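Local coordinates for isochorismatase family protein (Enterococcus faecalis, PDB 2A67) that is of unknown specific function but probably acts as a hydrolase of the isochorismatase family, at residues 21-26 / 107-112; 134-139 / 152-157; 5-10 / 38-43; 34-39 / 103-108. All coordinates share one frame; numbering follows the deposited sequence.

In the fold
Three of the four contacts are buried; contact 4 is partly buried, Arg36 being partly exposed and Glu105 buried. Contacts 3 and 4 both fix helix 26-42 to the parallel sheet, one on strand 5-10 and the other on strand 103-109; their centres lie about 5 Å apart, and Tyr40 OH of the first bonds Glu105 OE1 of the second. They rely on charge, a phenol and a ring face. Contacts 1 and 2 lie where strands 103-109 and 128-137 end. There contact 1 is purely apolar, whereas contact 2 runs largely through water, and Glu112 OE1 to Thr138 OG1 ties the two together.

Contact 1 (21-26 / 107-112); sequences QQLYRL and AGVQTE
Leu23 and Val109 meet through their methyl groups. Leu23 CD1 lies 4.0 Å from Val109 CG1, and Leu23 CD2 reaches the same methyl, Val109 CG1, at 4.2 Å, so one branch of the valine faces the fork of the leucine. The two side chains approach at a slant. A chi1 of -56° sets Val109 CG1 beside the backbone N, anti to the carbonyl carbon, and so turns it toward the loop. A little farther along, Leu23 CD2 lies 4.3 Å from Gln110 CG, packing against the aliphatic part of the glutamine and not its amide. All of this is van der Waals packing in a buried place.

Around this apolar patch the backbones are well anchored. Leu23 N is bonded to Glu17 OE2, and Tyr24 O accepts from Ser137 OG, while Ser137 itself packs on both Leu23 and Val109. Val109 is tied by a backbone bond to Ile10 of the neighbouring strand. The peptide bond between Val109 and Gln110 is cis; it turns the chain sharply out of the sheet, and Gln110 then takes the N-cap position of helix 111-125. A strand ending in a cis peptide that leads straight into a helix is a recurrent feature of the isochorismatase and nicotinamidase fold, where in relatives the first turn of that helix carries the nucleophilic cysteine.

Contact 2 (134-139 / 152-157); sequences KTTSTL and HHEAIW
Thr136 and Glu154 face each other within the beta-alpha-beta unit formed by strand 128-137, helix 146-157 and strand 163-164, and the Glu154 side chain reaches from the helix to the last part of the strand. It runs extended beyond CG and meets Thr136 from the opposite direction, with Thr136 OG1 3.2 Å from Glu154 OE2. The proton of this hydroxyl has another acceptor within reach, so the bond is not certain; Thr136 OG1 also bonds Thr111 OG1, its strongest polar partner. Holding OG1 between backbone N and carbonyl carbon (chi1 82°) leaves the methyl to point at the indole: Thr136 CG2 is 4.0 Å from Trp157 CZ3, at the ring edge near its plane. Trp157 NE1 in turn bonds Asp116 OD2.

Water does most of the bridging. One molecule accepts from Lys134 N at 2.8 Å and donates to Glu154 OE1 at 2.5 Å. Two more connect the backbone N atoms of Thr135 and Thr136 to Glu154 OE2, which lies 2.6 Å from each water oxygen, although other acceptors compete for their protons. Three successive amides are thus served through water by one carboxylate, consistent with Glu154 being ionised.

Contact 3 (5-10 / 38-43); sequences RALLLI and AVYRQH
Tyr40 carries this contact, laying its ring under Leu7 and offering its hydroxyl to Arg5. Leu7 CB sits 3.6 Å from the centroid of the Tyr40 ring, a CH-pi contact almost squarely over the face. The leucine's branches spread across the same ring, with Leu7 CD1 3.9 Å from Tyr40 CE1 and Leu7 CD2 3.9 Å from Tyr40 CD1. The backbone sets CB over the ring; a chi1 of -172°, turning CG away from N, carries the two methyls out along the CE1 and CD1 side. The strand backbone comes close too: Leu7 N is 3.3 Å from Tyr40 CE2.

Beyond the ring, Arg5 NE donates to Tyr40 OH at 2.9 Å. The bond is nearly straight (165°), and the oxygen lies in the guanidinium plane, at its edge. The arginine chain, extended from CG to NE, crosses the tyrosine at about a right angle. Tyr40 OH has a second and stronger partner in Glu105 OE1, which also takes a salt bridge from Arg5 NH2, so phenol, guanidinium and carboxylate form one polar cluster at the end of the apolar layer.

The axes of strand 5-10 and of the 38-42 part of the helix come within 9.5 Å and run roughly antiparallel, at 149°, as in the beta-alpha-beta crossover that links strand 5-10 through helix 26-42 to strand 47-52 in this parallel, Rossmann-like sheet.

Contact 4 (34-39 / 103-108); sequences NQRIAV and TLEIAG
Arg36 of helix 26-42 grips Glu105 of strand 103-109 side-on, pinning the helix to the parallel sheet of this Rossmann-like alpha/beta fold. The two side chains cross at about a right angle, yet their flat ends are nearly coplanar, with guanidinium and carboxylate planes 26° apart. Each oxygen takes its own nitrogen and uses its syn lone pair: Arg36 NH2 bonds Glu105 OE1 at 2.9 Å along an almost straight line (175°), lying in the guanidinium plane, whereas Arg36 NE bonds Glu105 OE2 at 2.8 Å more bent, at 147° and tilted from that plane.

How the groups get there differs. Arg36 is folded at chi2 and chi3, so its chain curls and presents the NE edge, and its own aliphatic part brushes the carboxylate, with Arg36 CD 3.7 Å from Glu105 OE2. Glu105 instead runs straight out from the strand, its CG anti to N and the chain extended beyond it. Together these shapes set both oxygens at the NE and NH2 edge, OE1 in the plane and OE2 tilted from it.

The glutamate is buried, and its charge is shared among several donors, for its OE1 also belongs to the polar cluster of Arg5 and Tyr40. Arg5 NH2 and Arg36 NH2 lie close to each other there, both drawn in by the one anion, which probably stays ionised in this company. On the other oxygen, Glu105 OE2 is shared between Arg36 NE and Thr132 OG1, the latter being the strongest polar partner of this side chain.

Contact 1 (21-26 / 107-112)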
# COMPACT_ATOMS: atom_id res chain seq x y z
N GLN D 21 -20.84 -9.98 -10.52
CA GLN D 21 -20.08 -9.14 -9.58
C GLN D 21 -20.26 -7.64 -9.87
O GLN D 21 -19.59 -7.10 -10.74
CB GLN D 21 -18.59 -9.51 -9.60
CG GLN D 21 -18.23 -10.82 -8.84
CD GLN D 21 -18.04 -10.62 -7.32
OE1 GLN D 21 -19.00 -10.33 -6.58
NE2 GLN D 21 -16.80 -10.77 -6.86
N GLN D 22 -21.20 -7.00 -9.17
CA GLN D 22 -21.43 -5.56 -9.27
C GLN D 22 -20.61 -4.79 -8.23
O GLN D 22 -20.59 -5.17 -7.05
CB GLN D 22 -22.92 -5.21 -9.11
CG GLN D 22 -23.77 -5.51 -10.32
CD GLN D 22 -24.82 -4.45 -10.59
OE1 GLN D 22 -25.66 -4.16 -9.73
NE2 GLN D 22 -24.78 -3.86 -11.79
N LEU D 23 -19.93 -3.74 -8.67
CA LEU D 23 -19.21 -2.83 -7.77
C LEU D 23 -20.18 -2.12 -6.81
O LEU D 23 -21.25 -1.69 -7.21
CB LEU D 23 -18.45 -1.80 -8.60
CG LEU D 23 -17.14 -2.28 -9.24
CD1 LEU D 23 -16.72 -1.29 -10.33
CD2 LEU D 23 -16.02 -2.44 -8.21
N TYR D 24 -19.80 -2.02 -5.54
CA TYR D 24 -20.63 -1.48 -4.47
C TYR D 24 -20.92 0.03 -4.66
O TYR D 24 -19.99 0.87 -4.73
CB TYR D 24 -19.93 -1.72 -3.14
CG TYR D 24 -20.72 -1.26 -1.94
CD1 TYR D 24 -21.91 -1.91 -1.54
CD2 TYR D 24 -20.28 -0.17 -1.17
CE1 TYR D 24 -22.64 -1.46 -0.41
CE2 TYR D 24 -20.98 0.26 -0.04
CZ TYR D 24 -22.15 -0.38 0.32
OH TYR D 24 -22.83 0.07 1.42
N ARG D 25 -22.22 0.32 -4.77
CA ARG D 25 -22.75 1.65 -4.96
C ARG D 25 -22.06 2.45 -6.06
O ARG D 25 -21.80 3.64 -5.87
CB ARG D 25 -22.76 2.42 -3.62
CG ARG D 25 -23.52 1.66 -2.57
CD ARG D 25 -23.77 2.42 -1.28
NE ARG D 25 -24.80 1.70 -0.53
CZ ARG D 25 -25.11 1.93 0.75
NH1 ARG D 25 -24.47 2.87 1.44
NH2 ARG D 25 -26.05 1.20 1.34
N LEU D 26 -21.80 1.82 -7.20
CA LEU D 26 -21.12 2.46 -8.33
C LEU D 26 -21.83 3.67 -8.93
O LEU D 26 -21.16 4.67 -9.28
CB LEU D 26 -20.79 1.45 -9.44
CG LEU D 26 -19.87 1.95 -10.57
CD1 LEU D 26 -18.47 2.32 -10.06
CD2 LEU D 26 -19.81 0.98 -11.74
N ALA D 107 -9.34 8.77 -6.91
CA ALA D 107 -10.61 8.03 -6.85
C ALA D 107 -10.41 6.78 -7.73
O ALA D 107 -9.49 6.75 -8.57
CB ALA D 107 -11.77 8.91 -7.39
N GLY D 108 -11.20 5.74 -7.47
CA GLY D 108 -11.31 4.63 -8.46
C GLY D 108 -11.68 3.34 -7.81
O GLY D 108 -12.22 3.33 -6.71
N VAL D 109 -11.33 2.25 -8.50
CA VAL D 109 -11.63 0.88 -8.10
C VAL D 109 -10.40 0.04 -8.48
O VAL D 109 -9.62 0.47 -9.35
CB VAL D 109 -12.90 0.32 -8.88
CG1 VAL D 109 -14.14 1.25 -8.65
CG2 VAL D 109 -12.60 0.26 -10.38
N GLN D 110 -10.16 -1.09 -7.81
CA GLN D 110 -10.90 -1.46 -6.60
C GLN D 110 -10.18 -0.88 -5.39
O GLN D 110 -8.97 -0.84 -5.37
CB GLN D 110 -10.97 -3.00 -6.44
CG GLN D 110 -12.02 -3.63 -7.38
CD GLN D 110 -11.92 -5.14 -7.37
OE1 GLN D 110 -12.30 -5.81 -6.41
NE2 GLN D 110 -11.35 -5.66 -8.42
N THR D 111 -10.95 -0.53 -4.36
CA THR D 111 -10.46 0.05 -3.08
C THR D 111 -9.17 -0.56 -2.56
O THR D 111 -8.18 0.14 -2.30
CB THR D 111 -11.53 -0.18 -1.97
OG1 THR D 111 -12.77 0.39 -2.42
CG2 THR D 111 -11.10 0.38 -0.58
N GLU D 112 -9.21 -1.88 -2.33
CA GLU D 112 -8.12 -2.52 -1.62
C GLU D 112 -6.95 -2.93 -2.52
O GLU D 112 -5.90 -3.28 -2.03
CB GLU D 112 -8.63 -3.74 -0.84
CG GLU D 112 -8.92 -4.99 -1.71
CD GLU D 112 -10.35 -5.05 -2.28
OE1 GLU D 112 -10.87 -4.02 -2.75
OE2 GLU D 112 -10.95 -6.14 -2.26

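Contact 2 (134-139 / 152-157)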
# COMPACT_ATOMS: atom_id res chain seq x y z
N LYS D 134 -16.44 8.84 -0.49
CA LYS D 134 -17.32 8.03 -1.35
C LYS D 134 -16.98 8.02 -2.83
O LYS D 134 -17.86 8.11 -3.70
CB LYS D 134 -18.79 8.38 -1.11
CG LYS D 134 -19.16 8.27 0.36
CD LYS D 134 -20.60 8.72 0.62
CE LYS D 134 -21.19 7.87 1.75
NZ LYS D 134 -22.70 7.73 1.57
N THR D 135 -15.68 7.92 -3.14
CA THR D 135 -15.31 7.90 -4.55
C THR D 135 -14.46 6.64 -4.84
O THR D 135 -13.71 6.59 -5.79
CB THR D 135 -14.60 9.22 -5.01
OG1 THR D 135 -13.45 9.43 -4.18
CG2 THR D 135 -15.58 10.46 -5.03
N THR D 136 -14.53 5.64 -3.96
CA THR D 136 -13.94 4.32 -4.29
C THR D 136 -15.00 3.24 -4.14
O THR D 136 -16.00 3.42 -3.45
CB THR D 136 -12.68 3.92 -3.45
OG1 THR D 136 -13.08 3.39 -2.19
CG2 THR D 136 -11.76 5.09 -3.22
N SER D 137 -14.78 2.10 -4.80
CA SER D 137 -15.71 0.99 -4.64
C SER D 137 -14.92 -0.29 -4.89
O SER D 137 -13.79 -0.25 -5.39
CB SER D 137 -16.89 1.14 -5.60
OG SER D 137 -17.73 -0.01 -5.57
N THR D 138 -15.54 -1.40 -4.50
CA THR D 138 -14.97 -2.75 -4.60
C THR D 138 -16.12 -3.77 -4.51
O THR D 138 -17.30 -3.39 -4.57
CB THR D 138 -13.84 -2.99 -3.55
OG1 THR D 138 -13.06 -4.11 -3.94
CG2 THR D 138 -14.33 -3.13 -2.08
N LEU D 139 -15.76 -5.05 -4.40
CA LEU D 139 -16.68 -6.21 -4.47
C LEU D 139 -16.65 -6.95 -3.15
O LEU D 139 -15.63 -6.93 -2.45
CB LEU D 139 -16.22 -7.15 -5.59
CG LEU D 139 -15.94 -6.55 -6.98
CD1 LEU D 139 -15.16 -7.49 -7.85
CD2 LEU D 139 -17.22 -6.15 -7.70
N HIS D 152 -12.51 -0.22 6.16
CA HIS D 152 -11.16 -0.57 6.59
C HIS D 152 -10.07 0.27 5.92
O HIS D 152 -9.24 0.81 6.61
CB HIS D 152 -10.91 -2.07 6.31
CG HIS D 152 -9.55 -2.56 6.71
ND1 HIS D 152 -9.10 -2.56 8.02
CD2 HIS D 152 -8.56 -3.13 5.97
CE1 HIS D 152 -7.90 -3.13 8.07
NE2 HIS D 152 -7.55 -3.47 6.84
N HIS D 153 -10.06 0.34 4.60
CA HIS D 153 -8.96 0.95 3.88
C HIS D 153 -9.03 2.48 3.97
O HIS D 153 -8.01 3.15 4.13
CB HIS D 153 -8.95 0.50 2.42
CG HIS D 153 -8.30 -0.84 2.23
ND1 HIS D 153 -8.97 -2.03 2.44
CD2 HIS D 153 -7.02 -1.18 1.97
CE1 HIS D 153 -8.12 -3.05 2.30
NE2 HIS D 153 -6.93 -2.55 2.04
N GLU D 154 -10.22 3.04 3.86
CA GLU D 154 -10.40 4.48 3.98
C GLU D 154 -9.97 4.97 5.34
O GLU D 154 -9.39 6.05 5.46
CB GLU D 154 -11.85 4.87 3.60
CG GLU D 154 -12.05 4.75 2.11
CD GLU D 154 -13.38 5.35 1.56
OE1 GLU D 154 -14.16 5.81 2.38
OE2 GLU D 154 -13.64 5.25 0.31
N ALA D 155 -10.21 4.18 6.38
CA ALA D 155 -9.71 4.55 7.72
C ALA D 155 -8.19 4.51 7.82
O ALA D 155 -7.57 5.33 8.52
CB ALA D 155 -10.33 3.67 8.81
N ILE D 156 -7.56 3.56 7.12
CA ILE D 156 -6.09 3.55 7.07
C ILE D 156 -5.54 4.80 6.33
O ILE D 156 -4.55 5.39 6.75
CB ILE D 156 -5.56 2.31 6.34
CG1 ILE D 156 -5.93 1.01 7.10
CG2 ILE D 156 -4.02 2.41 6.14
CD1 ILE D 156 -5.64 -0.24 6.25
N TRP D 157 -6.15 5.17 5.22
CA TRP D 157 -5.64 6.26 4.42
C TRP D 157 -5.79 7.64 5.12
O TRP D 157 -4.91 8.47 5.00
CB TRP D 157 -6.37 6.35 3.10
CG TRP D 157 -6.37 5.02 2.29
CD1 TRP D 157 -5.43 3.99 2.30
CD2 TRP D 157 -7.33 4.68 1.30
NE1 TRP D 157 -5.82 2.99 1.39
CE2 TRP D 157 -6.95 3.42 0.74
CE3 TRP D 157 -8.49 5.32 0.84
CZ2 TRP D 157 -7.72 2.76 -0.23
CZ3 TRP D 157 -9.26 4.69 -0.16
CH2 TRP D 157 -8.84 3.38 -0.70
O HOH W 1 -15.63 7.80 1.98
O HOH W 2 -13.69 7.55 -0.95
O HOH W 3 -15.83 4.96 -1.15

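Contact 3 (5-10 / 38-43)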
# COMPACT_ATOMS: atom_id res chain seq x y z
N ARG D 5 -2.20 20.59 -9.26
CA ARG D 5 -3.12 19.60 -8.68
C ARG D 5 -3.82 18.86 -9.80
O ARG D 5 -4.29 19.52 -10.75
CB ARG D 5 -4.18 20.30 -7.77
CG ARG D 5 -5.12 19.31 -7.03
CD ARG D 5 -5.95 20.13 -6.00
NE ARG D 5 -7.22 19.49 -5.66
CZ ARG D 5 -8.00 19.84 -4.64
NH1 ARG D 5 -7.63 20.83 -3.81
NH2 ARG D 5 -9.15 19.19 -4.44
N ALA D 6 -3.87 17.50 -9.72
CA ALA D 6 -4.54 16.67 -10.69
C ALA D 6 -5.54 15.77 -10.00
O ALA D 6 -5.37 15.40 -8.83
CB ALA D 6 -3.52 15.76 -11.46
N LEU D 7 -6.57 15.43 -10.75
CA LEU D 7 -7.53 14.42 -10.39
C LEU D 7 -7.08 13.09 -11.06
O LEU D 7 -6.95 13.02 -12.30
CB LEU D 7 -8.88 14.81 -10.92
CG LEU D 7 -10.13 14.02 -10.52
CD1 LEU D 7 -10.36 14.07 -8.98
CD2 LEU D 7 -11.34 14.58 -11.26
N LEU D 8 -6.84 12.06 -10.24
CA LEU D 8 -6.33 10.81 -10.71
C LEU D 8 -7.42 9.74 -10.54
O LEU D 8 -7.76 9.38 -9.39
CB LEU D 8 -5.03 10.45 -9.97
CG LEU D 8 -4.31 9.15 -10.43
CD1 LEU D 8 -3.82 9.34 -11.88
CD2 LEU D 8 -3.15 8.87 -9.47
N LEU D 9 -7.96 9.24 -11.66
CA LEU D 9 -9.18 8.42 -11.65
C LEU D 9 -8.84 7.01 -12.12
O LEU D 9 -8.56 6.82 -13.29
CB LEU D 9 -10.26 9.05 -12.54
CG LEU D 9 -10.70 10.50 -12.17
CD1 LEU D 9 -11.71 10.99 -13.15
CD2 LEU D 9 -11.24 10.55 -10.75
N ILE D 10 -8.86 6.06 -11.19
CA ILE D 10 -8.20 4.78 -11.39
C ILE D 10 -9.19 3.66 -11.80
O ILE D 10 -10.14 3.30 -11.08
CB ILE D 10 -7.36 4.36 -10.15
CG1 ILE D 10 -6.29 5.41 -9.82
CG2 ILE D 10 -6.74 2.90 -10.37
CD1 ILE D 10 -5.76 5.27 -8.40
N ALA D 38 -16.03 18.06 -13.18
CA ALA D 38 -16.55 19.36 -13.57
C ALA D 38 -15.77 20.50 -12.87
O ALA D 38 -15.39 21.46 -13.52
CB ALA D 38 -18.09 19.44 -13.30
N VAL D 39 -15.42 20.34 -11.61
CA VAL D 39 -14.60 21.38 -10.89
C VAL D 39 -13.19 21.49 -11.52
O VAL D 39 -12.66 22.57 -11.71
CB VAL D 39 -14.44 21.01 -9.40
CG1 VAL D 39 -13.37 21.85 -8.70
CG2 VAL D 39 -15.79 21.06 -8.64
N TYR D 40 -12.58 20.36 -11.84
CA TYR D 40 -11.26 20.38 -12.49
C TYR D 40 -11.30 21.06 -13.84
O TYR D 40 -10.39 21.84 -14.15
CB TYR D 40 -10.68 18.95 -12.57
CG TYR D 40 -10.03 18.59 -11.26
CD1 TYR D 40 -10.81 18.26 -10.16
CD2 TYR D 40 -8.65 18.62 -11.13
CE1 TYR D 40 -10.24 17.97 -8.92
CE2 TYR D 40 -8.04 18.29 -9.89
CZ TYR D 40 -8.85 17.97 -8.81
OH TYR D 40 -8.28 17.67 -7.59
N ARG D 41 -12.37 20.84 -14.61
CA ARG D 41 -12.53 21.50 -15.94
C ARG D 41 -12.65 23.01 -15.81
O ARG D 41 -11.96 23.75 -16.51
CB ARG D 41 -13.75 20.96 -16.69
CG ARG D 41 -13.58 19.46 -17.12
CD ARG D 41 -14.41 19.09 -18.37
NE ARG D 41 -14.42 17.64 -18.49
CZ ARG D 41 -13.34 16.90 -18.75
NH1 ARG D 41 -12.16 17.48 -19.02
NH2 ARG D 41 -13.46 15.59 -18.80
N GLN D 42 -13.51 23.44 -14.88
CA GLN D 42 -13.66 24.86 -14.53
C GLN D 42 -12.33 25.53 -14.19
O GLN D 42 -12.12 26.71 -14.55
CB GLN D 42 -14.49 24.99 -13.26
CG GLN D 42 -15.94 24.50 -13.19
CD GLN D 42 -16.41 24.50 -11.69
OE1 GLN D 42 -15.95 25.32 -10.87
NE2 GLN D 42 -17.32 23.56 -11.35
N HIS D 43 -11.47 24.85 -13.44
CA HIS D 43 -10.17 25.42 -13.07
C HIS D 43 -9.08 25.18 -14.12
O HIS D 43 -7.97 25.63 -13.94
CB HIS D 43 -9.69 24.95 -11.68
CG HIS D 43 -10.54 25.42 -10.52
ND1 HIS D 43 -10.18 26.48 -9.70
CD2 HIS D 43 -11.74 24.98 -10.05
CE1 HIS D 43 -11.10 26.65 -8.76
NE2 HIS D 43 -12.06 25.77 -8.96

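Contact 4 (34-39 / 103-108)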
# COMPACT_ATOMS: atom_id res chain seq x y z
N ASN D 34 -17.95 12.50 -11.53
CA ASN D 34 -18.33 13.52 -12.51
C ASN D 34 -18.40 14.97 -11.92
O ASN D 34 -18.03 15.93 -12.61
CB ASN D 34 -19.65 13.17 -13.15
CG ASN D 34 -19.49 12.20 -14.33
OD1 ASN D 34 -20.48 11.65 -14.77
ND2 ASN D 34 -18.28 12.04 -14.84
N GLN D 35 -18.87 15.12 -10.69
CA GLN D 35 -18.89 16.45 -10.01
C GLN D 35 -17.47 17.01 -9.83
O GLN D 35 -17.22 18.20 -10.06
CB GLN D 35 -19.59 16.40 -8.65
CG GLN D 35 -21.09 16.21 -8.70
CD GLN D 35 -21.77 16.51 -7.37
OE1 GLN D 35 -22.80 17.25 -7.33
NE2 GLN D 35 -21.19 16.02 -6.26
N ARG D 36 -16.53 16.13 -9.46
CA ARG D 36 -15.14 16.55 -9.33
C ARG D 36 -14.54 16.90 -10.66
O ARG D 36 -13.83 17.88 -10.78
CB ARG D 36 -14.29 15.47 -8.63
CG ARG D 36 -14.84 15.02 -7.30
CD ARG D 36 -14.99 16.28 -6.38
NE ARG D 36 -13.68 16.91 -6.16
CZ ARG D 36 -13.51 18.19 -5.85
NH1 ARG D 36 -14.56 19.00 -5.77
NH2 ARG D 36 -12.30 18.66 -5.63
N ILE D 37 -14.77 16.04 -11.67
CA ILE D 37 -14.36 16.32 -13.04
C ILE D 37 -14.77 17.74 -13.41
O ILE D 37 -13.97 18.50 -13.94
CB ILE D 37 -14.97 15.28 -14.03
CG1 ILE D 37 -14.18 13.96 -13.90
CG2 ILE D 37 -14.95 15.79 -15.47
CD1 ILE D 37 -14.78 12.79 -14.74
N ALA D 38 -16.03 18.06 -13.18
CA ALA D 38 -16.55 19.36 -13.57
C ALA D 38 -15.77 20.50 -12.87
O ALA D 38 -15.39 21.46 -13.52
CB ALA D 38 -18.09 19.44 -13.30
N VAL D 39 -15.42 20.34 -11.61
CA VAL D 39 -14.60 21.38 -10.89
C VAL D 39 -13.19 21.49 -11.52
O VAL D 39 -12.66 22.57 -11.71
CB VAL D 39 -14.44 21.01 -9.40
CG1 VAL D 39 -13.37 21.85 -8.70
CG2 VAL D 39 -15.79 21.06 -8.64
N THR D 103 0.10 17.55 -6.27
CA THR D 103 -1.05 17.18 -5.43
C THR D 103 -1.94 16.33 -6.26
O THR D 103 -2.25 16.71 -7.39
CB THR D 103 -1.82 18.48 -4.89
OG1 THR D 103 -0.92 19.20 -4.07
CG2 THR D 103 -2.91 18.11 -3.99
N LEU D 104 -2.37 15.20 -5.69
CA LEU D 104 -3.19 14.24 -6.44
C LEU D 104 -4.44 14.05 -5.64
O LEU D 104 -4.36 13.68 -4.47
CB LEU D 104 -2.47 12.85 -6.48
CG LEU D 104 -1.16 12.85 -7.26
CD1 LEU D 104 -0.45 11.48 -7.14
CD2 LEU D 104 -1.48 13.24 -8.75
N GLU D 105 -5.58 14.25 -6.28
CA GLU D 105 -6.88 13.85 -5.71
C GLU D 105 -7.27 12.51 -6.36
O GLU D 105 -7.52 12.44 -7.55
CB GLU D 105 -7.99 14.89 -6.00
CG GLU D 105 -9.32 14.51 -5.34
CD GLU D 105 -10.41 15.58 -5.53
OE1 GLU D 105 -10.08 16.78 -5.78
OE2 GLU D 105 -11.59 15.20 -5.38
N ILE D 106 -7.39 11.47 -5.55
CA ILE D 106 -7.50 10.10 -6.07
C ILE D 106 -8.89 9.49 -5.89
O ILE D 106 -9.52 9.62 -4.84
CB ILE D 106 -6.41 9.22 -5.40
CG1 ILE D 106 -5.02 9.74 -5.81
CG2 ILE D 106 -6.53 7.70 -5.83
CD1 ILE D 106 -3.84 9.34 -4.92
N ALA D 107 -9.34 8.77 -6.91
CA ALA D 107 -10.61 8.03 -6.85
C ALA D 107 -10.41 6.78 -7.73
O ALA D 107 -9.49 6.75 -8.57
CB ALA D 107 -11.77 8.91 -7.39
N GLY D 108 -11.20 5.74 -7.47
CA GLY D 108 -11.31 4.63 -8.46
C GLY D 108 -11.68 3.34 -7.81
O GLY D 108 -12.22 3.33 -6.71